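Local coordinates for alpha-2,3-sialyltransferase (Campylobacter jejuni, PDB 2P2V), which probably transfers sialic acid from a CMP-activated donor to acceptor sugars in an alpha-2,3 linkage, here seen through its catalytic domain with a fluorinated donor analogue bound, at residues Q50-Y58 with L83-I91. Residues are numbered along the deposited sequence; the frame is centred on the assembly and turned at random.
Sequences QFYFEDKYY and LILKNEYEI. With CSF (cytidine-5'-monophosphate-3-fluoro-N-acetyl-neuraminic acid), chain O.
The ring of Y89 lies between F51 and Y57, each of which turns an edge toward one of its two opposite faces. F51 presents CE2 over the centre of one face, 3.7 Å from Y89 CZ, with the planes at 81°. Y57 comes to the other face nearer the rim, its CE1 3.7 Å from Y89 CE1 and its plane again steeply inclined, which makes both pairs T-shaped. At its far end Y89 OH donates to E54 OE2 over 2.6 Å, reaching the carboxylate from its anti side and 29° out of its plane; E54 OE1 pairs with R47. With CG between the backbone N and the carbonyl carbon (chi1 69°) and the chain extended beyond, the carboxylate of E54 arrives opposite the incoming hydroxyl. Y57 OH donates to E88 O over 2.8 Å, in the carbonyl plane on a lone pair. That carbonyl follows the Schellman motif closing helix 73-85, where N87 has positive phi, E88 N bonds to L83 O and N87 N to I84 O, and the chain turns into strand 90-96 of the parallel sheet. L83 CD1 touches F51 CZ at 3.8 Å and Y52 CB at 3.9 Å, while Y52 OH bonds to Q76. In the loop after strand 44-48, two residues before Y52, Q50 binds the donor analogue: O9A donates to OE1 (2.6 Å), and NE2 donates to O8A.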
loop_
_atom_site.group_PDB
_atom_site.type_symbol
_atom_site.label_atom_id
_atom_site.label_comp_id
_atom_site.label_asym_id
_atom_site.label_seq_id
_atom_site.Cartn_x
_atom_site.Cartn_y
_atom_site.Cartn_z
ATOM N N GLN A 50 3.467 -8.738 32.631
ATOM C CA GLN A 50 3.738 -9.949 33.401
ATOM C C GLN A 50 2.618 -10.310 34.401
ATOM O O GLN A 50 2.898 -10.634 35.547
ATOM C CB GLN A 50 5.086 -9.820 34.108
ATOM C CG GLN A 50 6.267 -9.895 33.165
ATOM C CD GLN A 50 6.563 -8.565 32.447
ATOM O OE1 GLN A 50 6.227 -8.409 31.280
ATOM N NE2 GLN A 50 7.226 -7.621 33.138
ATOM N N PHE A 51 1.355 -10.303 33.971
ATOM C CA PHE A 51 0.247 -10.585 34.882
ATOM C C PHE A 51 0.349 -12.011 35.478
ATOM O O PHE A 51 -0.070 -12.279 36.617
ATOM C CB PHE A 51 -1.118 -10.377 34.160
ATOM C CG PHE A 51 -1.373 -11.362 33.080
ATOM C CD1 PHE A 51 -0.975 -11.108 31.769
ATOM C CD2 PHE A 51 -1.976 -12.576 33.369
ATOM C CE1 PHE A 51 -1.148 -12.074 30.771
ATOM C CE2 PHE A 51 -2.169 -13.547 32.384
ATOM C CZ PHE A 51 -1.742 -13.297 31.072
ATOM N N TYR A 52 0.865 -12.935 34.677
ATOM C CA TYR A 52 0.908 -14.367 35.016
ATOM C C TYR A 52 1.964 -14.676 36.089
ATOM O O TYR A 52 2.036 -15.820 36.584
ATOM C CB TYR A 52 1.221 -15.217 33.765
ATOM C CG TYR A 52 2.371 -14.680 32.950
ATOM C CD1 TYR A 52 2.159 -13.706 31.966
ATOM C CD2 TYR A 52 3.662 -15.138 33.154
ATOM C CE1 TYR A 52 3.173 -13.183 31.241
ATOM C CE2 TYR A 52 4.699 -14.612 32.434
ATOM C CZ TYR A 52 4.459 -13.638 31.463
ATOM O OH TYR A 52 5.492 -13.124 30.711
ATOM N N PHE A 53 2.767 -13.679 36.417
ATOM C CA PHE A 53 3.659 -13.744 37.586
ATOM C C PHE A 53 2.858 -13.891 38.893
ATOM O O PHE A 53 3.403 -14.367 39.906
ATOM C CB PHE A 53 4.521 -12.494 37.684
ATOM C CG PHE A 53 5.787 -12.511 36.836
ATOM C CD1 PHE A 53 5.803 -13.048 35.548
ATOM C CD2 PHE A 53 6.957 -11.933 37.325
ATOM C CE1 PHE A 53 6.960 -13.002 34.763
ATOM C CE2 PHE A 53 8.156 -11.917 36.552
ATOM C CZ PHE A 53 8.140 -12.453 35.273
ATOM N N GLU A 54 1.573 -13.517 38.871
ATOM C CA GLU A 54 0.696 -13.633 40.048
ATOM C C GLU A 54 0.677 -15.049 40.605
ATOM O O GLU A 54 0.601 -16.023 39.851
ATOM C CB GLU A 54 -0.750 -13.162 39.731
ATOM C CG GLU A 54 -1.521 -14.074 38.790
ATOM C CD GLU A 54 -2.893 -13.526 38.425
ATOM O OE1 GLU A 54 -3.202 -12.403 38.881
ATOM O OE2 GLU A 54 -3.673 -14.221 37.697
ATOM N N ASP A 55 0.729 -15.150 41.941
ATOM C CA ASP A 55 0.771 -16.445 42.645
ATOM C C ASP A 55 -0.633 -17.017 42.881
ATOM O O ASP A 55 -0.807 -18.201 43.177
ATOM C CB ASP A 55 1.565 -16.291 43.962
ATOM C CG ASP A 55 0.910 -15.328 44.960
ATOM O OD1 ASP A 55 0.514 -14.191 44.601
ATOM O OD2 ASP A 55 0.805 -15.711 46.144
ATOM N N LYS A 56 -1.649 -16.178 42.733
ATOM C CA LYS A 56 -3.020 -16.652 42.831
ATOM C C LYS A 56 -3.799 -16.020 41.702
ATOM O O LYS A 56 -3.388 -15.012 41.141
ATOM C CB LYS A 56 -3.670 -16.243 44.181
ATOM C CG LYS A 56 -2.832 -16.612 45.416
ATOM C CD LYS A 56 -3.490 -16.181 46.711
ATOM C CE LYS A 56 -2.644 -16.690 47.875
ATOM N NZ LYS A 56 -3.188 -16.154 49.145
ATOM N N TYR A 57 -4.948 -16.587 41.398
ATOM C CA TYR A 57 -5.783 -16.019 40.375
ATOM C C TYR A 57 -6.557 -14.826 40.915
ATOM O O TYR A 57 -7.780 -14.924 41.080
ATOM C CB TYR A 57 -6.740 -17.058 39.822
ATOM C CG TYR A 57 -6.057 -18.099 38.954
ATOM C CD1 TYR A 57 -5.554 -17.759 37.673
ATOM C CD2 TYR A 57 -5.904 -19.417 39.401
ATOM C CE1 TYR A 57 -4.940 -18.703 36.872
ATOM C CE2 TYR A 57 -5.270 -20.376 38.607
ATOM C CZ TYR A 57 -4.801 -20.005 37.342
ATOM O OH TYR A 57 -4.206 -20.935 36.553
ATOM N N TYR A 58 -5.867 -13.699 41.115
ATOM C CA TYR A 58 -6.524 -12.496 41.711
ATOM C C TYR A 58 -7.741 -11.964 40.972
ATOM O O TYR A 58 -8.599 -11.304 41.578
ATOM C CB TYR A 58 -5.536 -11.392 42.032
ATOM C CG TYR A 58 -4.479 -11.833 43.028
ATOM C CD1 TYR A 58 -4.789 -11.970 44.410
ATOM C CD2 TYR A 58 -3.175 -12.126 42.613
ATOM C CE1 TYR A 58 -3.804 -12.397 45.342
ATOM C CE2 TYR A 58 -2.190 -12.538 43.538
ATOM C CZ TYR A 58 -2.518 -12.669 44.899
ATOM O OH TYR A 58 -1.546 -13.079 45.787
ATOM N N LEU A 83 0.279 -20.425 28.189
ATOM C CA LEU A 83 -0.703 -20.261 29.275
ATOM C C LEU A 83 -1.983 -20.892 28.830
ATOM O O LEU A 83 -2.657 -21.546 29.618
ATOM C CB LEU A 83 -0.939 -18.783 29.612
ATOM C CG LEU A 83 0.264 -18.036 30.196
ATOM C CD1 LEU A 83 0.000 -16.598 30.302
ATOM C CD2 LEU A 83 0.667 -18.623 31.576
ATOM N N ILE A 84 -2.330 -20.706 27.562
ATOM C CA ILE A 84 -3.607 -21.189 27.009
ATOM C C ILE A 84 -3.593 -22.713 26.840
ATOM O O ILE A 84 -4.503 -23.408 27.318
ATOM C CB ILE A 84 -3.922 -20.540 25.646
ATOM C CG1 ILE A 84 -4.161 -19.036 25.831
ATOM C CG2 ILE A 84 -5.055 -21.300 24.924
ATOM C CD1 ILE A 84 -3.972 -18.189 24.610
ATOM N N LEU A 85 -2.580 -23.211 26.124
ATOM C CA LEU A 85 -2.352 -24.654 25.984
ATOM C C LEU A 85 -2.261 -25.432 27.309
ATOM O O LEU A 85 -2.667 -26.595 27.347
ATOM C CB LEU A 85 -1.072 -24.924 25.159
ATOM C CG LEU A 85 -1.068 -24.540 23.676
ATOM C CD1 LEU A 85 0.350 -24.595 23.127
ATOM C CD2 LEU A 85 -1.996 -25.426 22.830
ATOM N N LYS A 86 -1.686 -24.835 28.357
ATOM C CA LYS A 86 -1.504 -25.498 29.650
ATOM C C LYS A 86 -2.723 -25.315 30.557
ATOM O O LYS A 86 -2.684 -25.690 31.747
ATOM C CB LYS A 86 -0.271 -24.952 30.345
ATOM C CG LYS A 86 1.069 -25.401 29.702
ATOM C CD LYS A 86 2.254 -24.978 30.571
ATOM C CE LYS A 86 1.990 -25.303 32.092
ATOM N NZ LYS A 86 2.912 -24.711 33.146
ATOM N N ASN A 87 -3.783 -24.739 29.982
ATOM C CA ASN A 87 -5.025 -24.388 30.692
ATOM C C ASN A 87 -4.823 -23.484 31.963
ATOM O O ASN A 87 -5.585 -23.589 32.939
ATOM C CB ASN A 87 -5.843 -25.679 31.032
ATOM C CG ASN A 87 -6.208 -26.512 29.796
ATOM O OD1 ASN A 87 -6.804 -26.019 28.838
ATOM N ND2 ASN A 87 -5.880 -27.801 29.837
ATOM N N GLU A 88 -3.795 -22.629 31.978
ATOM C CA GLU A 88 -3.583 -21.737 33.097
ATOM C C GLU A 88 -4.522 -20.550 33.003
ATOM O O GLU A 88 -5.048 -20.104 34.009
ATOM C CB GLU A 88 -2.129 -21.303 33.211
ATOM C CG GLU A 88 -1.265 -22.522 33.419
ATOM C CD GLU A 88 0.163 -22.277 33.826
ATOM O OE1 GLU A 88 0.532 -21.217 34.332
ATOM O OE2 GLU A 88 0.935 -23.234 33.683
ATOM N N TYR A 89 -4.757 -20.064 31.786
ATOM C CA TYR A 89 -5.764 -19.034 31.563
ATOM C C TYR A 89 -6.467 -19.282 30.268
ATOM O O TYR A 89 -5.955 -19.982 29.382
ATOM C CB TYR A 89 -5.129 -17.650 31.497
ATOM C CG TYR A 89 -4.405 -17.159 32.735
ATOM C CD1 TYR A 89 -5.023 -16.293 33.624
ATOM C CD2 TYR A 89 -3.060 -17.482 32.966
ATOM C CE1 TYR A 89 -4.362 -15.791 34.741
ATOM C CE2 TYR A 89 -2.406 -17.021 34.058
ATOM C CZ TYR A 89 -3.035 -16.135 34.938
ATOM O OH TYR A 89 -2.323 -15.643 36.025
ATOM N N GLU A 90 -7.631 -18.647 30.151
ATOM C CA GLU A 90 -8.351 -18.553 28.919
ATOM C C GLU A 90 -8.162 -17.097 28.496
ATOM O O GLU A 90 -8.461 -16.159 29.268
ATOM C CB GLU A 90 -9.821 -18.809 29.210
ATOM C CG GLU A 90 -10.697 -18.840 28.003
ATOM C CD GLU A 90 -12.127 -18.995 28.428
ATOM O OE1 GLU A 90 -12.444 -20.081 28.991
ATOM O OE2 GLU A 90 -12.896 -18.008 28.252
ATOM N N ILE A 91 -7.652 -16.908 27.285
ATOM C CA ILE A 91 -7.310 -15.562 26.782
ATOM C C ILE A 91 -7.999 -15.423 25.458
ATOM O O ILE A 91 -7.696 -16.193 24.496
ATOM C CB ILE A 91 -5.800 -15.415 26.626
ATOM C CG1 ILE A 91 -5.137 -15.539 27.998
ATOM C CG2 ILE A 91 -5.463 -14.038 25.953
ATOM C CD1 ILE A 91 -3.598 -15.641 27.990
HETATM C C5A CSF O . 8.038 -0.899 32.168
HETATM C C4A CSF O . 7.222 0.070 33.016
HETATM C C2A CSF O . 5.050 -0.878 32.039
HETATM O O6A CSF O . 5.901 -1.835 31.372
HETATM C C6A CSF O . 7.192 -2.166 31.948
HETATM C C3A CSF O . 5.861 0.374 32.372
HETATM O O4A CSF O . 7.924 1.301 33.114
HETATM N N5A CSF O . 9.245 -1.230 32.956
HETATM C C7A CSF O . 7.865 -3.148 30.997
HETATM C C8A CSF O . 6.986 -4.373 30.771
HETATM C C9A CSF O . 7.596 -5.335 29.731
HETATM O O9A CSF O . 6.820 -6.550 29.605
HETATM O O8A CSF O . 6.743 -5.015 32.063
HETATM O O7A CSF O . 8.177 -2.461 29.771
HETATM C C1A CSF O . 3.960 -0.409 31.085
HETATM O OBA CSF O . 3.304 0.611 31.439
HETATM O OAA CSF O . 3.769 -1.052 30.018
HETATM O O1A CSF O . 4.331 -1.361 33.198
HETATM O O2A CSF O . 5.521 -2.185 35.205
HETATM N N1 CSF O . 1.616 -0.428 37.784
HETATM C C2 CSF O . 1.526 0.659 38.706
HETATM N N3 CSF O . 2.319 0.694 39.818
HETATM C C4 CSF O . 3.179 -0.321 40.060
HETATM C C5 CSF O . 3.279 -1.398 39.170
HETATM C C6 CSF O . 2.480 -1.433 38.031
HETATM C "C3'" CSF O . 1.617 -0.315 34.400
HETATM C "C2'" CSF O . 1.074 0.560 35.513
HETATM C "C1'" CSF O . 0.736 -0.465 36.596
HETATM O "O4'" CSF O . 0.721 -1.784 36.007
HETATM C "C4'" CSF O . 1.004 -1.693 34.610
HETATM P PA CSF O . 4.573 -2.670 34.135
HETATM O "O5'" CSF O . 3.133 -2.867 34.864
HETATM C "C5'" CSF O . 1.898 -2.843 34.151
HETATM O "O3'" CSF O . 1.202 0.174 33.129
HETATM O "O2'" CSF O . -0.127 1.248 35.067
HETATM N N4 CSF O . 3.974 -0.310 41.174
HETATM O O2 CSF O . 0.731 1.609 38.459
HETATM O O3A CSF O . 4.807 -3.937 33.363
HETATM C C10 CSF O . 10.382 -1.468 32.277
HETATM O O10 CSF O . 10.458 -1.444 31.039
HETATM C C11 CSF O . 11.584 -1.795 33.132
HETATM F F3A CSF O . 6.043 1.060 31.192
#